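Local atomic coordinates of tubulin-specific chaperone, putative (PDB entry 4B6M), a protein that probably binds alpha-tubulin and microtubule plus ends as tubulin-binding cofactor B, of which this chain is the CAP-Gly domain. Residues I6-D10 against S22-V26; D10-R15 against Q73-F79. All blocks are in the same frame, centred on the assembly; numbering follows the deposited sequence. Where two conformers were deposited one is given.

Contact 1: I6-D10 against S22-V26; sequences IHVGD and SVRFV
A type II beta turn, His-7 to Asp-10, is set against the strand backbone of 22-26, and the turn itself supplies the hydrogen-bonding groups. Val-8 (phi/psi -55/136°) and Gly-9 (98/-15°) are its central residues; at the latter angles a CB would be jammed against the preceding carbonyl, so glycine suits the corner. The turn is closed by Asp-10 N to His-7 O at 3.0 Å and by the Asp-10 side chain (chi1 m), which folds back so that OD2 accepts from His-7 N at 2.8 Å. Two nearly linear bonds join it to the strand: Gly-9 N to Val-23 O and Val-23 N to Asp-10 O, both 2.8 Å. Val-23 thus spends both backbone polar groups on the turn, and its CA lies 5.0 Å from that of Val-8. A CA-H...O contact, Ser-22 CA to Asp-10 O at 3.4 Å, accompanies these bonds. A water links Gly-9 O (2.9 Å) to Ser-22 OG (3.0 Å), which is also hydrogen-bonded to Arg-11 NH1.

Just before the turn, Ile-6 (mt) directs CG2 to Val-23 CG2 at 3.8 Å and to Val-26 CG2 at 4.0 Å, while Val-8 CG1 covers the strand backbone, 3.5 Å from Arg-24 O. Arg-24 and Phe-25 form a classic beta bulge opposite Gly-39.

In this SH3-like CAP-Gly domain the turn leads into strand 11-14. Strand 19-26 pairs on its other edge with 36-42, where Arg-24 forms a salt bridge with Glu-41, and Ile-6 reaches Val-38 of that strand and Val-74 and Val-76 of strand 74-76.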
loop_
_atom_site.group_PDB
_atom_site.type_symbol
_atom_site.label_atom_id
_atom_site.label_comp_id
_atom_site.label_asym_id
_atom_site.label_seq_id
_atom_site.Cartn_x
_atom_site.Cartn_y
_atom_site.Cartn_z
ATOM N N ILE A 6 3.854 -0.215 -11.460
ATOM C CA ILE A 6 4.096 0.102 -10.041
ATOM C C ILE A 6 5.191 -0.806 -9.494
ATOM O O ILE A 6 5.124 -2.026 -9.654
ATOM C CB ILE A 6 2.800 -0.096 -9.216
ATOM C CG1 ILE A 6 1.694 0.821 -9.742
ATOM C CG2 ILE A 6 3.055 0.155 -7.731
ATOM C CD1 ILE A 6 0.290 0.442 -9.332
ATOM N N HIS A 7 6.210 -0.219 -8.856
ATOM C CA HIS A 7 7.330 -0.998 -8.321
ATOM C C HIS A 7 7.489 -0.832 -6.839
ATOM O O HIS A 7 7.228 0.249 -6.299
ATOM C CB HIS A 7 8.659 -0.545 -8.933
ATOM C CG HIS A 7 8.749 -0.671 -10.437
ATOM N ND1 HIS A 7 9.677 0.007 -11.152
ATOM C CD2 HIS A 7 8.009 -1.417 -11.353
ATOM C CE1 HIS A 7 9.531 -0.292 -12.464
ATOM N NE2 HIS A 7 8.506 -1.162 -12.581
ATOM N N VAL A 8 7.960 -1.878 -6.157
ATOM C CA VAL A 8 8.283 -1.750 -4.731
ATOM C C VAL A 8 9.255 -0.596 -4.573
ATOM O O VAL A 8 10.198 -0.452 -5.375
ATOM C CB VAL A 8 8.871 -3.027 -4.053
ATOM C CG1 VAL A 8 7.809 -4.105 -3.880
ATOM C CG2 VAL A 8 10.107 -3.565 -4.766
ATOM N N GLY A 9 9.006 0.230 -3.568
ATOM C CA GLY A 9 9.847 1.377 -3.271
ATOM C C GLY A 9 9.259 2.652 -3.848
ATOM O O GLY A 9 9.652 3.743 -3.454
ATOM N N ASP A 10 8.297 2.532 -4.748
ATOM C CA ASP A 10 7.654 3.736 -5.304
ATOM C C ASP A 10 6.921 4.538 -4.232
ATOM O O ASP A 10 6.327 3.952 -3.321
ATOM C CB ASP A 10 6.630 3.380 -6.387
ATOM C CG ASP A 10 7.267 3.081 -7.710
ATOM O OD1 ASP A 10 8.482 3.343 -7.868
ATOM O OD2 ASP A 10 6.540 2.579 -8.590
ATOM N N SER A 22 4.317 4.415 0.690
ATOM C CA SER A 22 5.368 3.739 -0.064
ATOM C C SER A 22 4.874 2.368 -0.453
ATOM O O SER A 22 4.315 1.655 0.392
ATOM C CB SER A 22 6.610 3.568 0.815
ATOM O OG SER A 22 7.147 4.848 1.145
ATOM N N VAL A 23 5.103 1.992 -1.709
ATOM C CA VAL A 23 4.764 0.647 -2.181
ATOM C C VAL A 23 5.719 -0.395 -1.583
ATOM O O VAL A 23 6.937 -0.340 -1.783
ATOM C CB VAL A 23 4.816 0.563 -3.718
ATOM C CG1 VAL A 23 4.551 -0.854 -4.217
ATOM C CG2 VAL A 23 3.799 1.550 -4.316
ATOM N N ARG A 24 5.143 -1.357 -0.864
ATOM C CA ARG A 24 5.919 -2.424 -0.229
ATOM C C ARG A 24 5.784 -3.792 -0.906
ATOM O O ARG A 24 6.579 -4.687 -0.655
ATOM C CB ARG A 24 5.477 -2.563 1.215
ATOM C CG ARG A 24 5.724 -1.350 2.077
ATOM C CD ARG A 24 7.145 -0.849 1.952
ATOM N NE ARG A 24 7.400 0.157 2.973
ATOM C CZ ARG A 24 8.355 1.085 2.896
ATOM N NH1 ARG A 24 9.161 1.148 1.840
ATOM N NH2 ARG A 24 8.500 1.952 3.882
ATOM N N PHE A 25 4.799 -3.947 -1.783
ATOM C CA PHE A 25 4.477 -5.233 -2.383
ATOM C C PHE A 25 3.679 -4.980 -3.652
ATOM O O PHE A 25 2.843 -4.099 -3.670
ATOM C CB PHE A 25 3.623 -6.066 -1.416
ATOM C CG PHE A 25 3.062 -7.320 -2.022
ATOM C CD1 PHE A 25 3.851 -8.457 -2.151
ATOM C CD2 PHE A 25 1.741 -7.364 -2.480
ATOM C CE1 PHE A 25 3.341 -9.618 -2.724
ATOM C CE2 PHE A 25 1.227 -8.513 -3.057
ATOM C CZ PHE A 25 2.030 -9.650 -3.177
ATOM N N VAL A 26 3.958 -5.760 -4.691
ATOM C CA VAL A 26 3.128 -5.826 -5.895
ATOM C C VAL A 26 3.021 -7.281 -6.345
ATOM O O VAL A 26 4.038 -7.950 -6.570
ATOM C CB VAL A 26 3.721 -4.984 -7.060
ATOM C CG1 VAL A 26 2.792 -5.020 -8.268
ATOM C CG2 VAL A 26 4.017 -3.561 -6.623
HETATM O O HOH W 1 9.486 4.695 -0.751
#

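Contact 2: D10-R15 against Q73-F79; sequences DRCLCR and QVEVGDF. With FMT (formic acid), chain E; FMT (formic acid), chain F.
Backbone pairing sets the frame: strands 11-14 and 74-76 run antiparallel at 146°, their axes approaching to 4.7 Å. Leu-13 and Glu-75 are the hydrogen-bonded pair (CA-CA 5.2 Å), with Leu-13 N to Glu-75 O at 3.0 Å and Glu-75 N to Leu-13 O at 2.9 Å. Two non-hydrogen-bonded pairs flank it: Cys-12 CA lies 4.4 Å from Val-76 CA, and Cys-14 CA lies 4.7 Å from Val-74 CA. The pattern continues beyond them through Gly-77 N to Arg-11 O (3.0 Å) and Arg-15 N to Gln-73 O (2.9 Å). Waters bridge Arg-11 N to Gly-77 O and Leu-13 O to Gln-73 O.

Apolar contacts divide between the two faces. Cys-12 (chi1 p), Cys-14 (m), Val-74 and Val-76 (both t) share one, with Cys-12 CB 3.7 Å from Val-74 CG1 and Cys-14 SG 4.1 Å from Val-74 CG2. This side turns to the core of the SH3-like CAP-Gly barrel, where Val-40 and Leu-69 join it. Pairing with 11-14, far away in sequence, places strand 74-76 at one margin of the sheet within this chain. On the other face Phe-79 (chi1 m) folds back over Leu-13 (mt) in a CH-pi contact, Leu-13 CG lying 3.8 Å from the Phe-79 ring centroid, nearly on its normal.

Among polar side-chain contacts, Arg-11, with chi1 to chi3 all m, curls so that NE (2.8 Å) and NH2 (2.9 Å) both donate to Phe-79 O; NH2 also forms a salt bridge with Asp-43. The formic acid of chain E, probably from the crystallisation liquor, accepts from Val-76 N through O1 at 2.8 Å.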
loop_
_atom_site.group_PDB
_atom_site.type_symbol
_atom_site.label_atom_id
_atom_site.label_comp_id
_atom_site.label_asym_id
_atom_site.label_seq_id
_atom_site.Cartn_x
_atom_site.Cartn_y
_atom_site.Cartn_z
ATOM N N ASP A 10 8.297 2.532 -4.748
ATOM C CA ASP A 10 7.654 3.736 -5.304
ATOM C C ASP A 10 6.921 4.538 -4.232
ATOM O O ASP A 10 6.327 3.952 -3.321
ATOM C CB ASP A 10 6.630 3.380 -6.387
ATOM C CG ASP A 10 7.267 3.081 -7.710
ATOM O OD1 ASP A 10 8.482 3.343 -7.868
ATOM O OD2 ASP A 10 6.540 2.579 -8.590
ATOM N N ARG A 11 6.944 5.867 -4.338
ATOM C CA ARG A 11 6.069 6.700 -3.521
ATOM C C ARG A 11 4.745 6.912 -4.228
ATOM O O ARG A 11 4.688 6.940 -5.474
ATOM C CB ARG A 11 6.739 8.046 -3.181
ATOM C CG ARG A 11 7.963 7.854 -2.273
ATOM C CD ARG A 11 7.530 7.560 -0.832
ATOM N NE ARG A 11 6.873 8.721 -0.246
ATOM C CZ ARG A 11 6.337 8.761 0.968
ATOM N NH1 ARG A 11 6.345 7.669 1.734
ATOM N NH2 ARG A 11 5.760 9.883 1.405
ATOM N N CYS A 12 3.681 7.080 -3.455
ATOM C CA CYS A 12 2.337 7.126 -4.024
ATOM C C CYS A 12 1.323 7.918 -3.222
ATOM O O CYS A 12 1.492 8.126 -2.011
ATOM C CB CYS A 12 1.846 5.687 -4.289
ATOM S SG CYS A 12 1.701 4.660 -2.784
ATOM N N LEU A 13 0.272 8.356 -3.910
ATOM C CA LEU A 13 -0.938 8.837 -3.285
ATOM C C LEU A 13 -2.011 7.860 -3.683
ATOM O O LEU A 13 -2.144 7.530 -4.872
ATOM C CB LEU A 13 -1.346 10.223 -3.807
ATOM C CG LEU A 13 -0.561 11.455 -3.361
ATOM C CD1 LEU A 13 -1.106 12.688 -4.096
ATOM C CD2 LEU A 13 -0.615 11.670 -1.862
ATOM N N CYS A 14 -2.773 7.424 -2.701
ATOM C CA CYS A 14 -3.752 6.356 -2.872
ATOM C C CYS A 14 -5.159 6.802 -2.555
ATOM O O CYS A 14 -5.409 7.446 -1.539
ATOM C CB CYS A 14 -3.426 5.201 -1.932
ATOM S SG CYS A 14 -1.826 4.448 -2.213
ATOM N N ARG A 15 -6.106 6.410 -3.408
ATOM C CA ARG A 15 -7.519 6.573 -3.111
ATOM C C ARG A 15 -8.002 5.562 -2.074
ATOM O O ARG A 15 -7.367 4.502 -1.956
ATOM C CB ARG A 15 -8.331 6.363 -4.400
ATOM C CG ARG A 15 -8.144 7.471 -5.406
ATOM C CD ARG A 15 -9.247 7.410 -6.437
ATOM N NE ARG A 15 -9.026 6.277 -7.316
ATOM C CZ ARG A 15 -9.932 5.793 -8.165
ATOM N NH1 ARG A 15 -11.133 6.354 -8.286
ATOM N NH2 ARG A 15 -9.613 4.755 -8.925
ATOM N N GLN A 73 -6.042 2.269 -7.800
ATOM C CA GLN A 73 -6.135 3.146 -6.634
ATOM C C GLN A 73 -4.850 3.817 -6.267
ATOM O O GLN A 73 -4.810 4.679 -5.378
ATOM C CB GLN A 73 -6.549 2.348 -5.434
ATOM C CG GLN A 73 -7.960 1.904 -5.513
ATOM C CD GLN A 73 -8.257 1.091 -4.330
ATOM O OE1 GLN A 73 -7.669 0.029 -4.170
ATOM N NE2 GLN A 73 -9.123 1.596 -3.449
ATOM N N VAL A 74 -3.779 3.441 -6.948
ATOM C CA VAL A 74 -2.422 3.883 -6.604
ATOM C C VAL A 74 -1.858 4.800 -7.680
ATOM O O VAL A 74 -1.636 4.382 -8.834
ATOM C CB VAL A 74 -1.502 2.663 -6.391
ATOM C CG1 VAL A 74 -0.096 3.077 -5.984
ATOM C CG2 VAL A 74 -2.125 1.752 -5.347
ATOM N N GLU A 75 -1.607 6.051 -7.291
ATOM C CA GLU A 75 -0.898 6.984 -8.163
ATOM C C GLU A 75 0.571 7.073 -7.759
ATOM O O GLU A 75 0.886 7.622 -6.702
ATOM C CB GLU A 75 -1.545 8.373 -8.117
ATOM C CG GLU A 75 -0.773 9.421 -8.928
ATOM C CD GLU A 75 -1.324 10.831 -8.768
ATOM O OE1 GLU A 75 -2.475 11.008 -8.351
ATOM O OE2 GLU A 75 -0.578 11.787 -9.066
ATOM N N VAL A 76 1.449 6.515 -8.579
ATOM C CA VAL A 76 2.904 6.627 -8.365
ATOM C C VAL A 76 3.354 8.037 -8.767
ATOM O O VAL A 76 2.933 8.575 -9.800
ATOM C CB VAL A 76 3.694 5.533 -9.116
ATOM C CG1 VAL A 76 5.190 5.790 -9.068
ATOM C CG2 VAL A 76 3.376 4.161 -8.522
ATOM N N GLY A 77 4.182 8.645 -7.928
ATOM C CA GLY A 77 4.707 9.965 -8.251
ATOM C C GLY A 77 5.832 10.353 -7.324
ATOM O O GLY A 77 6.253 9.577 -6.468
ATOM N N ASP A 78 6.327 11.566 -7.506
ATOM C CA ASP A 78 7.380 12.080 -6.634
ATOM C C ASP A 78 6.708 12.739 -5.436
ATOM O O ASP A 78 6.319 13.910 -5.478
ATOM C CB ASP A 78 8.281 13.056 -7.410
ATOM C CG ASP A 78 9.558 13.394 -6.662
ATOM O OD1 ASP A 78 9.803 12.823 -5.565
ATOM O OD2 ASP A 78 10.341 14.228 -7.180
ATOM N N PHE A 79 6.496 11.939 -4.382
ATOM C CA PHE A 79 5.729 12.377 -3.217
ATOM C C PHE A 79 6.550 12.131 -1.966
ATOM O O PHE A 79 6.217 11.241 -1.156
ATOM C CB PHE A 79 4.376 11.654 -3.089
ATOM C CG PHE A 79 3.473 11.812 -4.280
ATOM C CD1 PHE A 79 2.855 13.024 -4.553
ATOM C CD2 PHE A 79 3.217 10.721 -5.121
ATOM C CE1 PHE A 79 1.995 13.150 -5.640
ATOM C CE2 PHE A 79 2.377 10.849 -6.218
ATOM C CZ PHE A 79 1.770 12.069 -6.479
HETATM C C FMT E . 0.949 6.053 -11.744
HETATM O O1 FMT E . 0.578 5.173 -10.935
HETATM O O2 FMT E . 0.627 7.266 -11.721
HETATM C C FMT F . -9.249 -1.339 -2.078
HETATM O O1 FMT F . -8.722 -1.790 -3.113
HETATM O O2 FMT F . -9.618 -0.146 -1.917
HETATM O O HOH W 2 7.986 7.360 -6.555
HETATM O O HOH W 3 -4.705 7.856 -6.133
#

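In the fold
From the N terminus, the chain passes Ile-6, makes the turn of 7-10 and runs through Asp-10, common to both contacts, into strand 11-14. Reversing into strand 19-26, it returns to the turn and contact 1 closes a short loop of 11 residues. It then runs through 36-42, the small 52-53/56-57 sheet and 66-69 before 73-79 comes back to 10-15, so contact 2 closes a loop of 57 residues. The segments alternate, and the two loops cross. Strand 11-14 thus lies between 19-26 and 74-76. Ser-22 OG and Arg-11 NH1 probably hydrogen-bond at 3.0 Å, while Ile-6 CG1 packs 3.9 Å from Val-76 CG2, joining the N-terminal loop to strand 74-76.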